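PDB 3PSH: molybdate-binding protein MolA from Haemophilus influenzae, which binds molybdate and tungstate in the periplasm and serves as the solute-binding component of the low-affinity MolBCA molybdate import system. Local coordinates for residues Lys49-Lys54 with Asp242-Val247; Tyr56-Pro61 with Tyr319-Lys324; Tyr187-Asp192 with Ala236-Gln241; Gly203-His208 with Leu288-Leu293. All blocks are in the same frame, centred on the assembly; numbering follows the deposited sequence.

Interaction 1: Lys49-Lys54 with Asp242-Val247. With MOO (molybdate ion), chain B.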
loop_
_atom_site.group_PDB
_atom_site.type_symbol
_atom_site.label_atom_id
_atom_site.label_comp_id
_atom_site.label_asym_id
_atom_site.label_seq_id
_atom_site.Cartn_x
_atom_site.Cartn_y
_atom_site.Cartn_z
ATOM N N LYS A 49 -2.167 -13.860 -1.501
ATOM C CA LYS A 49 -2.656 -14.001 -0.123
ATOM C C LYS A 49 -1.581 -13.480 0.862
ATOM O O LYS A 49 -1.902 -12.865 1.851
ATOM C CB LYS A 49 -2.914 -15.497 0.166
ATOM C CG LYS A 49 -4.135 -16.015 -0.612
ATOM C CD LYS A 49 -4.513 -17.530 -0.267
ATOM C CE LYS A 49 -5.696 -18.058 -1.170
ATOM N NZ LYS A 49 -5.590 -19.593 -0.914
ATOM N N LYS A 50 -0.346 -13.753 0.613
ATOM C CA LYS A 50 0.730 -13.237 1.518
ATOM C C LYS A 50 0.769 -11.686 1.557
ATOM O O LYS A 50 0.757 -11.052 2.671
ATOM C CB LYS A 50 2.096 -13.809 1.213
ATOM C CG LYS A 50 3.106 -13.203 2.102
ATOM C CD LYS A 50 4.316 -14.132 2.187
ATOM C CE LYS A 50 5.247 -13.739 3.315
ATOM N NZ LYS A 50 6.121 -12.774 2.608
ATOM N N GLN A 51 0.696 -11.093 0.362
ATOM C CA GLN A 51 0.879 -9.656 0.282
ATOM C C GLN A 51 -0.346 -8.849 0.678
ATOM O O GLN A 51 -0.227 -7.688 1.159
ATOM C CB GLN A 51 1.267 -9.331 -1.205
ATOM C CG GLN A 51 2.692 -9.794 -1.551
ATOM C CD GLN A 51 3.792 -9.175 -0.669
ATOM O OE1 GLN A 51 3.732 -8.035 -0.259
ATOM N NE2 GLN A 51 4.811 -10.003 -0.331
ATOM N N LEU A 52 -1.560 -9.430 0.462
ATOM C CA LEU A 52 -2.813 -8.793 0.883
ATOM C C LEU A 52 -3.311 -9.209 2.266
ATOM O O LEU A 52 -4.241 -8.549 2.793
ATOM C CB LEU A 52 -3.975 -8.928 -0.174
ATOM C CG LEU A 52 -3.626 -8.247 -1.524
ATOM C CD1 LEU A 52 -4.715 -8.602 -2.564
ATOM C CD2 LEU A 52 -3.781 -6.706 -1.407
ATOM N N GLY A 53 -2.737 -10.245 2.838
ATOM C CA GLY A 53 -3.230 -10.764 4.056
ATOM C C GLY A 53 -4.219 -11.909 3.931
ATOM O O GLY A 53 -5.036 -11.940 3.056
ATOM N N LYS A 54 -4.227 -12.801 4.915
ATOM C CA LYS A 54 -5.070 -13.977 4.775
ATOM C C LYS A 54 -6.561 -13.640 4.730
ATOM O O LYS A 54 -7.387 -14.495 4.255
ATOM C CB LYS A 54 -4.741 -15.001 5.898
ATOM C CG LYS A 54 -5.507 -14.668 7.205
ATOM C CD LYS A 54 -5.000 -15.512 8.393
ATOM C CE LYS A 54 -5.582 -14.966 9.676
ATOM N NZ LYS A 54 -7.106 -15.069 9.642
ATOM N N ASP A 242 -1.376 -5.474 9.560
ATOM C CA ASP A 242 -2.437 -6.470 9.760
ATOM C C ASP A 242 -2.178 -7.782 9.010
ATOM O O ASP A 242 -2.531 -8.893 9.524
ATOM C CB ASP A 242 -3.792 -5.937 9.309
ATOM C CG ASP A 242 -4.938 -6.866 9.683
ATOM O OD1 ASP A 242 -5.058 -7.197 10.908
ATOM O OD2 ASP A 242 -5.734 -7.217 8.791
ATOM N N ARG A 243 -1.493 -7.681 7.857
ATOM C CA ARG A 243 -1.204 -8.957 7.097
ATOM C C ARG A 243 -0.154 -9.861 7.734
ATOM O O ARG A 243 0.009 -10.996 7.269
ATOM C CB ARG A 243 -0.764 -8.668 5.674
ATOM C CG ARG A 243 0.462 -7.692 5.615
ATOM C CD ARG A 243 0.794 -7.292 4.098
ATOM N NE ARG A 243 1.916 -6.316 4.182
ATOM C CZ ARG A 243 2.436 -5.664 3.100
ATOM N NH1 ARG A 243 1.950 -6.015 1.875
ATOM N NH2 ARG A 243 3.445 -4.790 3.192
ATOM N N TYR A 244 0.577 -9.337 8.749
ATOM C CA TYR A 244 1.593 -10.093 9.467
ATOM C C TYR A 244 1.338 -10.171 10.976
ATOM O O TYR A 244 2.176 -9.825 11.774
ATOM C CB TYR A 244 2.936 -9.489 9.180
ATOM C CG TYR A 244 3.330 -9.506 7.700
ATOM C CD1 TYR A 244 3.161 -10.669 6.913
ATOM C CD2 TYR A 244 3.835 -8.353 7.045
ATOM C CE1 TYR A 244 3.522 -10.676 5.545
ATOM C CE2 TYR A 244 4.299 -8.411 5.652
ATOM C CZ TYR A 244 4.079 -9.557 4.937
ATOM O OH TYR A 244 4.440 -9.666 3.584
ATOM N N PRO A 245 0.190 -10.702 11.360
ATOM C CA PRO A 245 -0.193 -10.634 12.745
ATOM C C PRO A 245 0.727 -11.435 13.667
ATOM O O PRO A 245 0.852 -11.059 14.858
ATOM C CB PRO A 245 -1.567 -11.305 12.726
ATOM C CG PRO A 245 -1.528 -12.269 11.562
ATOM C CD PRO A 245 -0.759 -11.468 10.530
ATOM N N ASP A 246 1.398 -12.491 13.151
ATOM C CA ASP A 246 2.336 -13.292 13.992
ATOM C C ASP A 246 3.478 -12.437 14.553
ATOM O O ASP A 246 4.172 -12.829 15.561
ATOM C CB ASP A 246 2.935 -14.460 13.185
ATOM C CG ASP A 246 1.905 -15.534 12.769
ATOM O OD1 ASP A 246 0.716 -15.495 13.222
ATOM O OD2 ASP A 246 2.338 -16.446 12.003
ATOM N N VAL A 247 3.749 -11.291 13.914
ATOM C CA VAL A 247 4.860 -10.471 14.373
ATOM C C VAL A 247 4.607 -9.920 15.804
ATOM O O VAL A 247 5.605 -9.748 16.563
ATOM C CB VAL A 247 5.249 -9.359 13.336
ATOM C CG1 VAL A 247 6.243 -8.414 13.948
ATOM C CG2 VAL A 247 5.759 -10.028 12.074
HETATM MO MO MOO B . 4.361 -2.751 0.142
HETATM O O1 MOO B . 4.847 -2.497 1.743
HETATM O O2 MOO B . 5.714 -2.872 -0.916
HETATM O O3 MOO B . 3.414 -1.438 -0.382
HETATM O O4 MOO B . 3.300 -4.077 0.169
HETATM O O HOH W 1 0.587 -12.369 5.005
HETATM O O HOH W 2 7.216 -10.557 4.203
HETATM O O HOH W 3 4.647 -7.639 2.282
HETATM O O HOH W 4 -2.413 -12.525 7.268
#
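Arg243 meets Gly53 and Gln51 in the ligand cleft of a two-lobed periplasmic binding protein, joining the end of helix 48-52 in one lobe to the loop after strand 237-240 in the other. Traced outward, its CB rests 3.6 Å from Gly53 CA, where the chain leaves the helix with positive phi and no side chain intervenes. CG sits between the backbone N and the carbonyl carbon (chi1 55°), over the centre of the Tyr244 ring and 3.7 Å above its plane. CD then passes 3.1 Å from Gln51 O, and the chain runs extended to NE. At the tip, NH1 donates to Gln51 O at 2.8 Å with an N-H...O angle of 160°; this carbonyl lies in the guanidinium plane and offers a lone pair. The same nitrogen donates to molybdate O4 at 2.9 Å, so NH1 by itself links the opposite lobe and the oxyanion. NH2 adds two longer bonds, to O1 and O4, each 3.1 Å. Trp278 makes a cation-pi contact with the guanidinium, and His26, Gln27, Tyr196, Gly279 and Tyr280 complete the site. Over the centre of one guanidinium face lies a water that donates to Gln51 OE1. Another water bridges the lobes, donating to both Lys50 O and Arg243 O, at 2.7 Å each.

Interaction 2: Tyr56-Pro61 with Tyr319-Lys324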
loop_
_atom_site.group_PDB
_atom_site.type_symbol
_atom_site.label_atom_id
_atom_site.label_comp_id
_atom_site.label_asym_id
_atom_site.label_seq_id
_atom_site.Cartn_x
_atom_site.Cartn_y
_atom_site.Cartn_z
ATOM N N TYR A 56 -7.942 -11.068 3.119
ATOM C CA TYR A 56 -8.320 -10.286 1.909
ATOM C C TYR A 56 -9.421 -10.977 1.088
ATOM O O TYR A 56 -10.304 -10.342 0.511
ATOM C CB TYR A 56 -7.128 -10.018 0.981
ATOM C CG TYR A 56 -7.512 -8.878 0.066
ATOM C CD1 TYR A 56 -7.373 -7.551 0.561
ATOM C CD2 TYR A 56 -7.893 -9.073 -1.260
ATOM C CE1 TYR A 56 -7.721 -6.392 -0.189
ATOM C CE2 TYR A 56 -8.256 -7.995 -2.015
ATOM C CZ TYR A 56 -8.154 -6.635 -1.522
ATOM O OH TYR A 56 -8.480 -5.641 -2.396
ATOM N N VAL A 57 -9.358 -12.310 1.063
ATOM C CA VAL A 57 -10.235 -13.152 0.225
ATOM C C VAL A 57 -11.682 -12.913 0.729
ATOM O O VAL A 57 -12.668 -13.072 -0.035
ATOM C CB VAL A 57 -9.754 -14.647 0.334
ATOM C CG1 VAL A 57 -10.116 -15.187 1.735
ATOM C CG2 VAL A 57 -10.325 -15.548 -0.808
ATOM N N ARG A 58 -11.860 -12.443 1.956
ATOM C CA ARG A 58 -13.188 -12.127 2.388
ATOM C C ARG A 58 -13.851 -11.001 1.560
ATOM O O ARG A 58 -15.106 -10.954 1.392
ATOM C CB ARG A 58 -13.268 -11.762 3.872
ATOM C CG ARG A 58 -14.736 -11.579 4.327
ATOM C CD ARG A 58 -14.827 -11.189 5.804
ATOM N NE ARG A 58 -14.439 -9.777 5.919
ATOM C CZ ARG A 58 -15.331 -8.787 5.775
ATOM N NH1 ARG A 58 -16.602 -9.042 5.481
ATOM N NH2 ARG A 58 -14.957 -7.547 5.850
ATOM N N LEU A 59 -13.053 -10.028 1.139
ATOM C CA LEU A 59 -13.516 -8.822 0.464
ATOM C C LEU A 59 -13.604 -9.120 -1.052
ATOM O O LEU A 59 -14.336 -8.453 -1.798
ATOM C CB LEU A 59 -12.473 -7.702 0.651
ATOM C CG LEU A 59 -12.178 -7.335 2.165
ATOM C CD1 LEU A 59 -10.879 -6.384 2.276
ATOM C CD2 LEU A 59 -13.346 -6.745 2.928
ATOM N N ALA A 60 -12.819 -10.074 -1.507
ATOM C CA ALA A 60 -12.821 -10.430 -2.930
ATOM C C ALA A 60 -12.781 -11.967 -3.113
ATOM O O ALA A 60 -11.688 -12.488 -3.439
ATOM C CB ALA A 60 -11.672 -9.682 -3.624
ATOM N N PRO A 61 -13.931 -12.670 -2.792
ATOM C CA PRO A 61 -13.821 -14.165 -2.821
ATOM C C PRO A 61 -13.473 -14.680 -4.174
ATOM O O PRO A 61 -12.987 -15.804 -4.321
ATOM C CB PRO A 61 -15.252 -14.640 -2.518
ATOM C CG PRO A 61 -16.030 -13.506 -2.097
ATOM C CD PRO A 61 -15.139 -12.269 -2.035
ATOM N N TYR A 319 -15.708 -1.625 -1.013
ATOM C CA TYR A 319 -15.580 -3.089 -0.954
ATOM C C TYR A 319 -16.899 -3.812 -1.022
ATOM O O TYR A 319 -16.888 -5.013 -1.011
ATOM C CB TYR A 319 -14.830 -3.543 0.316
ATOM C CG TYR A 319 -13.351 -3.161 0.359
ATOM C CD1 TYR A 319 -12.427 -3.741 -0.551
ATOM C CD2 TYR A 319 -12.874 -2.232 1.326
ATOM C CE1 TYR A 319 -11.041 -3.444 -0.496
ATOM C CE2 TYR A 319 -11.456 -1.979 1.426
ATOM C CZ TYR A 319 -10.588 -2.516 0.479
ATOM O OH TYR A 319 -9.249 -2.306 0.595
ATOM N N ARG A 320 -18.004 -3.074 -1.085
ATOM C CA ARG A 320 -19.397 -3.602 -1.235
ATOM C C ARG A 320 -19.738 -4.609 -0.083
ATOM O O ARG A 320 -20.542 -5.607 -0.215
ATOM C CB ARG A 320 -19.544 -4.235 -2.659
ATOM C CG ARG A 320 -19.159 -3.344 -3.777
ATOM C CD ARG A 320 -18.958 -4.173 -5.094
ATOM N NE ARG A 320 -17.660 -4.877 -4.966
ATOM C CZ ARG A 320 -16.427 -4.330 -5.145
ATOM N NH1 ARG A 320 -16.237 -3.038 -5.326
ATOM N NH2 ARG A 320 -15.372 -5.112 -4.996
ATOM N N THR A 321 -19.116 -4.367 1.062
ATOM C CA THR A 321 -19.384 -5.162 2.254
ATOM C C THR A 321 -19.070 -4.334 3.520
ATOM O O THR A 321 -18.577 -3.212 3.402
ATOM C CB THR A 321 -18.619 -6.515 2.276
ATOM O OG1 THR A 321 -19.221 -7.314 3.311
ATOM C CG2 THR A 321 -17.130 -6.377 2.497
ATOM N N SER A 322 -19.464 -4.833 4.673
ATOM C CA SER A 322 -18.996 -4.213 5.933
ATOM C C SER A 322 -17.547 -4.546 6.304
ATOM O O SER A 322 -16.966 -5.543 5.818
ATOM C CB SER A 322 -19.939 -4.576 7.090
ATOM O OG SER A 322 -19.838 -5.952 7.298
ATOM N N TYR A 323 -16.963 -3.712 7.187
ATOM C CA TYR A 323 -15.700 -4.072 7.859
ATOM C C TYR A 323 -15.910 -5.076 8.980
ATOM O O TYR A 323 -16.886 -4.995 9.786
ATOM C CB TYR A 323 -14.976 -2.782 8.363
ATOM C CG TYR A 323 -13.817 -3.041 9.295
ATOM C CD1 TYR A 323 -12.507 -3.524 8.824
ATOM C CD2 TYR A 323 -13.946 -2.733 10.634
ATOM C CE1 TYR A 323 -11.425 -3.709 9.729
ATOM C CE2 TYR A 323 -12.851 -2.938 11.539
ATOM C CZ TYR A 323 -11.613 -3.334 11.111
ATOM O OH TYR A 323 -10.598 -3.597 12.025
ATOM N N LYS A 324 -14.998 -6.036 9.031
ATOM C CA LYS A 324 -14.960 -7.070 10.021
ATOM C C LYS A 324 -13.623 -7.033 10.742
ATOM O O LYS A 324 -12.622 -7.383 10.140
ATOM C CB LYS A 324 -15.155 -8.464 9.334
ATOM C CG LYS A 324 -15.431 -9.597 10.308
ATOM C CD LYS A 324 -15.934 -10.834 9.561
ATOM C CE LYS A 324 -16.409 -11.944 10.497
ATOM N NZ LYS A 324 -15.228 -12.844 10.729
HETATM O O HOH W 5 -12.679 -6.759 7.226
HETATM O O HOH W 6 -16.988 -7.687 -1.280
HETATM O O HOH W 7 -14.888 -7.872 -4.616
#
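Arg58 NH2 is held by two acceptors: Ser322 O at 2.8 Å, with a nearly straight N-H...O angle of 171°, and a water that also accepts from Lys324 N. Here the tail after helix 307-319 lies against the loop following helix 48-52 in the N-terminal lobe of the binding-protein fold. The bend at chi3 (75°) sets Arg58 NE 3.7 Å from Lys324 CB. Ser322 O meets the guanidinium in its plane, while Lys324 CB comes over one face, 3.5 Å above it and offset toward the rim. The apolar half centres on Leu59. Its CD1 makes a CH-pi contact over the Tyr319 ring, 4.1 Å from the centroid and 14° off the normal, and its CD2 touches Thr321 CG2 at 3.8 Å. Tyr56 OH approaches the ring edge, 3.9 Å from Tyr319 CE1; both tyrosine hydroxyls hydrogen-bond to Asn30 OD1. Leu59 O accepts from two waters, one donating also to Tyr319 O, the other accepting from Arg320 NH2.

Interaction 3: Tyr187-Asp192 with Ala236-Gln241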
loop_
_atom_site.group_PDB
_atom_site.type_symbol
_atom_site.label_atom_id
_atom_site.label_comp_id
_atom_site.label_asym_id
_atom_site.label_seq_id
_atom_site.Cartn_x
_atom_site.Cartn_y
_atom_site.Cartn_z
ATOM N N TYR A 187 7.849 2.716 15.235
ATOM C CA TYR A 187 8.649 1.792 14.448
ATOM C C TYR A 187 7.707 0.785 13.837
ATOM O O TYR A 187 6.858 0.227 14.542
ATOM C CB TYR A 187 9.595 1.055 15.413
ATOM C CG TYR A 187 10.440 -0.019 14.711
ATOM C CD1 TYR A 187 11.591 0.352 13.955
ATOM C CD2 TYR A 187 10.125 -1.380 14.836
ATOM C CE1 TYR A 187 12.377 -0.642 13.301
ATOM C CE2 TYR A 187 10.943 -2.390 14.149
ATOM C CZ TYR A 187 12.057 -1.972 13.427
ATOM O OH TYR A 187 12.701 -3.005 12.796
ATOM N N MET A 188 7.947 0.496 12.549
ATOM C CA MET A 188 7.174 -0.508 11.848
ATOM C C MET A 188 7.949 -1.852 11.841
ATOM O O MET A 188 8.951 -1.970 11.189
ATOM C CB MET A 188 6.857 0.048 10.426
ATOM C CG MET A 188 6.246 -0.946 9.547
ATOM S SD MET A 188 4.736 -1.734 10.153
ATOM C CE MET A 188 3.764 -0.453 10.266
ATOM N N ALA A 189 7.429 -2.836 12.515
ATOM C CA ALA A 189 8.137 -4.156 12.592
ATOM C C ALA A 189 7.454 -5.164 11.631
ATOM O O ALA A 189 6.316 -5.552 11.817
ATOM C CB ALA A 189 8.060 -4.676 14.078
ATOM N N ASN A 190 8.148 -5.462 10.533
ATOM C CA ASN A 190 7.784 -6.503 9.570
ATOM C C ASN A 190 8.515 -7.810 9.929
ATOM O O ASN A 190 9.433 -7.791 10.781
ATOM C CB ASN A 190 8.088 -6.037 8.132
ATOM C CG ASN A 190 6.937 -5.302 7.527
ATOM O OD1 ASN A 190 6.425 -4.358 8.093
ATOM N ND2 ASN A 190 6.488 -5.767 6.348
ATOM N N PRO A 191 8.103 -8.937 9.335
ATOM C CA PRO A 191 8.700 -10.267 9.648
ATOM C C PRO A 191 10.191 -10.261 9.500
ATOM O O PRO A 191 10.812 -9.432 8.769
ATOM C CB PRO A 191 8.045 -11.186 8.604
ATOM C CG PRO A 191 6.688 -10.604 8.489
ATOM C CD PRO A 191 6.975 -9.081 8.413
ATOM N N ASP A 192 10.838 -11.102 10.308
ATOM C CA ASP A 192 12.293 -11.259 10.144
ATOM C C ASP A 192 13.166 -9.971 10.207
ATOM O O ASP A 192 13.973 -9.771 9.305
ATOM C CB ASP A 192 12.537 -12.046 8.840
ATOM C CG ASP A 192 11.859 -13.393 8.889
ATOM O OD1 ASP A 192 12.033 -14.090 9.917
ATOM O OD2 ASP A 192 11.100 -13.724 7.948
ATOM N N ALA A 236 8.972 4.624 20.925
ATOM C CA ALA A 236 7.880 4.703 21.931
ATOM C C ALA A 236 6.688 3.779 21.634
ATOM O O ALA A 236 5.971 3.245 22.526
ATOM C CB ALA A 236 7.350 6.170 22.032
ATOM N N VAL A 237 6.517 3.517 20.326
ATOM C CA VAL A 237 5.340 2.796 19.813
ATOM C C VAL A 237 5.882 1.848 18.711
ATOM O O VAL A 237 6.671 2.271 17.878
ATOM C CB VAL A 237 4.367 3.740 19.218
ATOM C CG1 VAL A 237 3.243 2.932 18.598
ATOM C CG2 VAL A 237 3.693 4.628 20.288
ATOM N N ILE A 238 5.442 0.615 18.739
ATOM C CA ILE A 238 5.722 -0.348 17.641
ATOM C C ILE A 238 4.439 -0.716 16.954
ATOM O O ILE A 238 3.452 -0.990 17.593
ATOM C CB ILE A 238 6.556 -1.583 18.073
ATOM C CG1 ILE A 238 7.969 -1.211 18.414
ATOM C CG2 ILE A 238 6.587 -2.727 17.031
ATOM C CD1 ILE A 238 8.697 -2.401 19.263
ATOM N N LEU A 239 4.440 -0.654 15.601
ATOM C CA LEU A 239 3.267 -0.975 14.799
ATOM C C LEU A 239 3.615 -2.205 13.972
ATOM O O LEU A 239 4.808 -2.419 13.629
ATOM C CB LEU A 239 2.862 0.211 13.876
ATOM C CG LEU A 239 2.525 1.501 14.752
ATOM C CD1 LEU A 239 2.301 2.603 13.827
ATOM C CD2 LEU A 239 1.170 1.238 15.615
ATOM N N VAL A 240 2.565 -3.020 13.800
ATOM C CA VAL A 240 2.655 -4.225 12.982
ATOM C C VAL A 240 1.524 -4.164 11.944
ATOM O O VAL A 240 0.419 -3.775 12.213
ATOM C CB VAL A 240 2.571 -5.521 13.824
ATOM C CG1 VAL A 240 2.542 -6.810 12.955
ATOM C CG2 VAL A 240 3.819 -5.626 14.759
ATOM N N GLN A 241 1.876 -4.542 10.715
ATOM C CA GLN A 241 0.879 -4.575 9.631
ATOM C C GLN A 241 -0.085 -5.709 9.848
ATOM O O GLN A 241 0.406 -6.815 10.190
ATOM C CB GLN A 241 1.637 -4.795 8.300
ATOM C CG GLN A 241 2.514 -3.543 7.934
ATOM C CD GLN A 241 3.386 -3.681 6.670
ATOM O OE1 GLN A 241 3.554 -4.816 6.095
ATOM N NE2 GLN A 241 3.915 -2.541 6.205
HETATM O O HOH W 8 4.407 -5.659 10.000
#
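Tyr187-Asn190 and Val237-Gln241 run 27° apart as neighbouring parallel strands and their extensions, Tyr187 paired with Ile238 and Met188 with Leu239. The register rests on three backbone bonds: Tyr187 N to Val237 O, Leu239 N to Tyr187 O at 2.8 Å, and Ala189 N to Leu239 O. They join the two central strands of the four-stranded parallel sheet of the C-terminal lobe. Tyr187 and Ile238 lie side by side on one face, and Ala189 CB adds a contact with Ile238 CG2 at 3.8 Å. On the face of Met188 and Leu239, the bend at chi3 (62°) brings Met188 CE 3.8 Å from Leu239 CB, while SD is 3.6 Å from Gln241 CG. Beyond the strands, Asn190 ND2 donates to Gln241 OE1 at 3.1 Å from above the carbonyl plane, the amides 82° apart. Gln241 OE1 also accepts from Arg243 NH2, and NE2 donates to Tyr196 OH and Ala277 O; these bonds fix the amide's orientation and make Gln241 a second-shell support for two molybdate-binding residues.

Interaction 4: Gly203-His208 with Leu288-Leu293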
loop_
_atom_site.group_PDB
_atom_site.type_symbol
_atom_site.label_atom_id
_atom_site.label_comp_id
_atom_site.label_asym_id
_atom_site.label_seq_id
_atom_site.Cartn_x
_atom_site.Cartn_y
_atom_site.Cartn_z
ATOM N N GLY A 203 6.451 6.144 6.401
ATOM C CA GLY A 203 6.858 7.318 7.265
ATOM C C GLY A 203 5.854 8.470 7.059
ATOM O O GLY A 203 5.713 9.336 7.921
ATOM N N LEU A 204 5.203 8.559 5.866
ATOM C CA LEU A 204 4.209 9.597 5.558
ATOM C C LEU A 204 2.975 9.365 6.383
ATOM O O LEU A 204 2.370 10.293 6.938
ATOM C CB LEU A 204 3.829 9.661 4.065
ATOM C CG LEU A 204 4.997 10.355 3.253
ATOM C CD1 LEU A 204 4.836 10.009 1.833
ATOM C CD2 LEU A 204 4.835 11.846 3.414
ATOM N N MET A 205 2.577 8.096 6.496
ATOM C CA MET A 205 1.367 7.816 7.336
ATOM C C MET A 205 1.631 8.231 8.777
ATOM O O MET A 205 0.785 8.889 9.365
ATOM C CB MET A 205 0.975 6.338 7.327
ATOM C CG MET A 205 -0.289 6.025 8.179
ATOM S SD MET A 205 -0.581 4.170 8.016
ATOM C CE MET A 205 0.685 3.514 9.073
ATOM N N MET A 206 2.850 7.947 9.223
ATOM C CA MET A 206 3.248 8.331 10.590
ATOM C C MET A 206 3.267 9.873 10.677
ATOM O O MET A 206 2.597 10.466 11.578
ATOM C CB MET A 206 4.606 7.761 10.875
ATOM C CG MET A 206 4.488 6.225 10.975
ATOM S SD MET A 206 6.086 5.583 11.399
ATOM C CE MET A 206 5.865 3.751 11.485
ATOM N N GLU A 207 3.804 10.566 9.687
ATOM C CA GLU A 207 3.871 12.064 9.818
ATOM C C GLU A 207 2.508 12.707 9.888
ATOM O O GLU A 207 2.244 13.658 10.686
ATOM C CB GLU A 207 4.613 12.638 8.606
ATOM C CG GLU A 207 6.091 12.410 8.721
ATOM C CD GLU A 207 6.845 12.809 7.398
ATOM O OE1 GLU A 207 6.153 13.396 6.514
ATOM O OE2 GLU A 207 8.051 12.603 7.355
ATOM N N HIS A 208 1.577 12.231 9.066
ATOM C CA HIS A 208 0.245 12.829 8.992
ATOM C C HIS A 208 -0.578 12.592 10.275
ATOM O O HIS A 208 -1.517 13.292 10.544
ATOM C CB HIS A 208 -0.500 12.298 7.783
ATOM C CG HIS A 208 -0.017 12.907 6.497
ATOM N ND1 HIS A 208 -0.504 14.105 5.984
ATOM C CD2 HIS A 208 0.895 12.442 5.596
ATOM C CE1 HIS A 208 0.119 14.369 4.829
ATOM N NE2 HIS A 208 0.988 13.395 4.592
ATOM N N LEU A 288 -8.784 6.211 6.054
ATOM C CA LEU A 288 -9.119 5.598 7.305
ATOM C C LEU A 288 -7.864 5.349 8.197
ATOM O O LEU A 288 -7.894 5.487 9.447
ATOM C CB LEU A 288 -9.881 4.249 6.998
ATOM C CG LEU A 288 -11.057 4.362 6.007
ATOM C CD1 LEU A 288 -11.640 2.932 5.749
ATOM C CD2 LEU A 288 -12.176 5.269 6.565
ATOM N N GLY A 289 -6.801 4.839 7.591
ATOM C CA GLY A 289 -5.669 4.443 8.351
ATOM C C GLY A 289 -5.054 5.621 9.122
ATOM O O GLY A 289 -4.682 5.431 10.274
ATOM N N GLU A 290 -4.805 6.750 8.459
ATOM C CA GLU A 290 -4.164 7.875 9.145
ATOM C C GLU A 290 -5.064 8.405 10.270
ATOM O O GLU A 290 -4.585 8.778 11.342
ATOM C CB GLU A 290 -3.890 9.008 8.171
ATOM C CG GLU A 290 -2.794 8.567 7.194
ATOM C CD GLU A 290 -2.438 9.654 6.150
ATOM O OE1 GLU A 290 -3.022 10.764 6.135
ATOM O OE2 GLU A 290 -1.583 9.306 5.224
ATOM N N VAL A 291 -6.370 8.313 10.075
ATOM C CA VAL A 291 -7.339 8.774 11.132
ATOM C C VAL A 291 -7.242 7.741 12.302
ATOM O O VAL A 291 -7.123 8.152 13.487
ATOM C CB VAL A 291 -8.794 8.928 10.613
ATOM C CG1 VAL A 291 -9.731 9.348 11.763
ATOM C CG2 VAL A 291 -8.850 9.966 9.432
ATOM N N TRP A 292 -7.251 6.412 12.017
ATOM C CA TRP A 292 -6.994 5.463 13.118
ATOM C C TRP A 292 -5.738 5.745 13.924
ATOM O O TRP A 292 -5.793 5.753 15.208
ATOM C CB TRP A 292 -6.959 4.033 12.577
ATOM C CG TRP A 292 -6.738 3.016 13.707
ATOM C CD1 TRP A 292 -7.708 2.378 14.407
ATOM C CD2 TRP A 292 -5.498 2.455 14.125
ATOM N NE1 TRP A 292 -7.162 1.506 15.318
ATOM C CE2 TRP A 292 -5.787 1.529 15.177
ATOM C CE3 TRP A 292 -4.128 2.703 13.771
ATOM C CZ2 TRP A 292 -4.743 0.841 15.865
ATOM C CZ3 TRP A 292 -3.071 2.023 14.496
ATOM C CH2 TRP A 292 -3.420 1.087 15.514
ATOM N N LEU A 293 -4.601 5.993 13.222
ATOM C CA LEU A 293 -3.368 6.135 13.968
ATOM C C LEU A 293 -3.439 7.485 14.765
ATOM O O LEU A 293 -2.944 7.567 15.916
ATOM C CB LEU A 293 -2.145 6.119 13.002
ATOM C CG LEU A 293 -0.777 6.249 13.645
ATOM C CD1 LEU A 293 -0.515 5.113 14.656
ATOM C CD2 LEU A 293 0.260 6.208 12.493
#
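Met205 and Glu290 form the close part of this helix pair: their CG atoms are 3.7 Å apart, near the point where the CA atoms approach most closely (5.8 Å). Glu290 has an extended chain beyond CG, which carries its carboxylate past Met205 to His208, with OE1 3.4 Å from His208 CB. The carboxylate and imidazole planes are only 9° apart, but OE1 comes at the ring obliquely and remains 4.2 Å from ND1. The polar ends bond elsewhere: Glu290 OE1 in a salt bridge with Arg168, OE2 with Tyr201 OH, and His208 NE2 with Asp133 OD1. The two helices belong to the C-terminal lobe, where helix 201-208 lies in the beta-alpha-beta crossover between parallel strands 184-188 and 211-213. Their axes come within 9.1 Å and cross at -53°. Packing is looser around Leu293, although that residue is buried. Its CG stands anti to the backbone N (chi1 -180°), and of the two methyls it carries CD2 is the nearer to helix 201-208, 4.1 Å from Met206 CA and 4.4 Å from Met205 CG. The less buried margin is at His208, partly exposed even though its CB is close to the carboxylate; its side chain also touches Arg168 of helix 168-175.

From the N terminus, segment 49-54 opens the first loop, which interaction 1 closes at 242-247 across the ligand cleft. Interaction 2 starts almost immediately afterwards, at 56-61, but closes only at 319-324, tying the tail after helix 307-319 to the N-terminal lobe; it therefore crosses interaction 1 and encloses interactions 3 and 4. Interaction 3, from 187-192 to 236-241, nests inside interaction 1 and pairs the central strands of the second sheet. Interaction 4 begins within that loop at 203-208 and ends at 288-293, crossing both 1 and 3. Its helices pack on the sheet through Met206 on Met188 and Leu293 on Leu239, while Tyr244 and Val247 of interaction 1 touch Pro191 and Val240 of interaction 3.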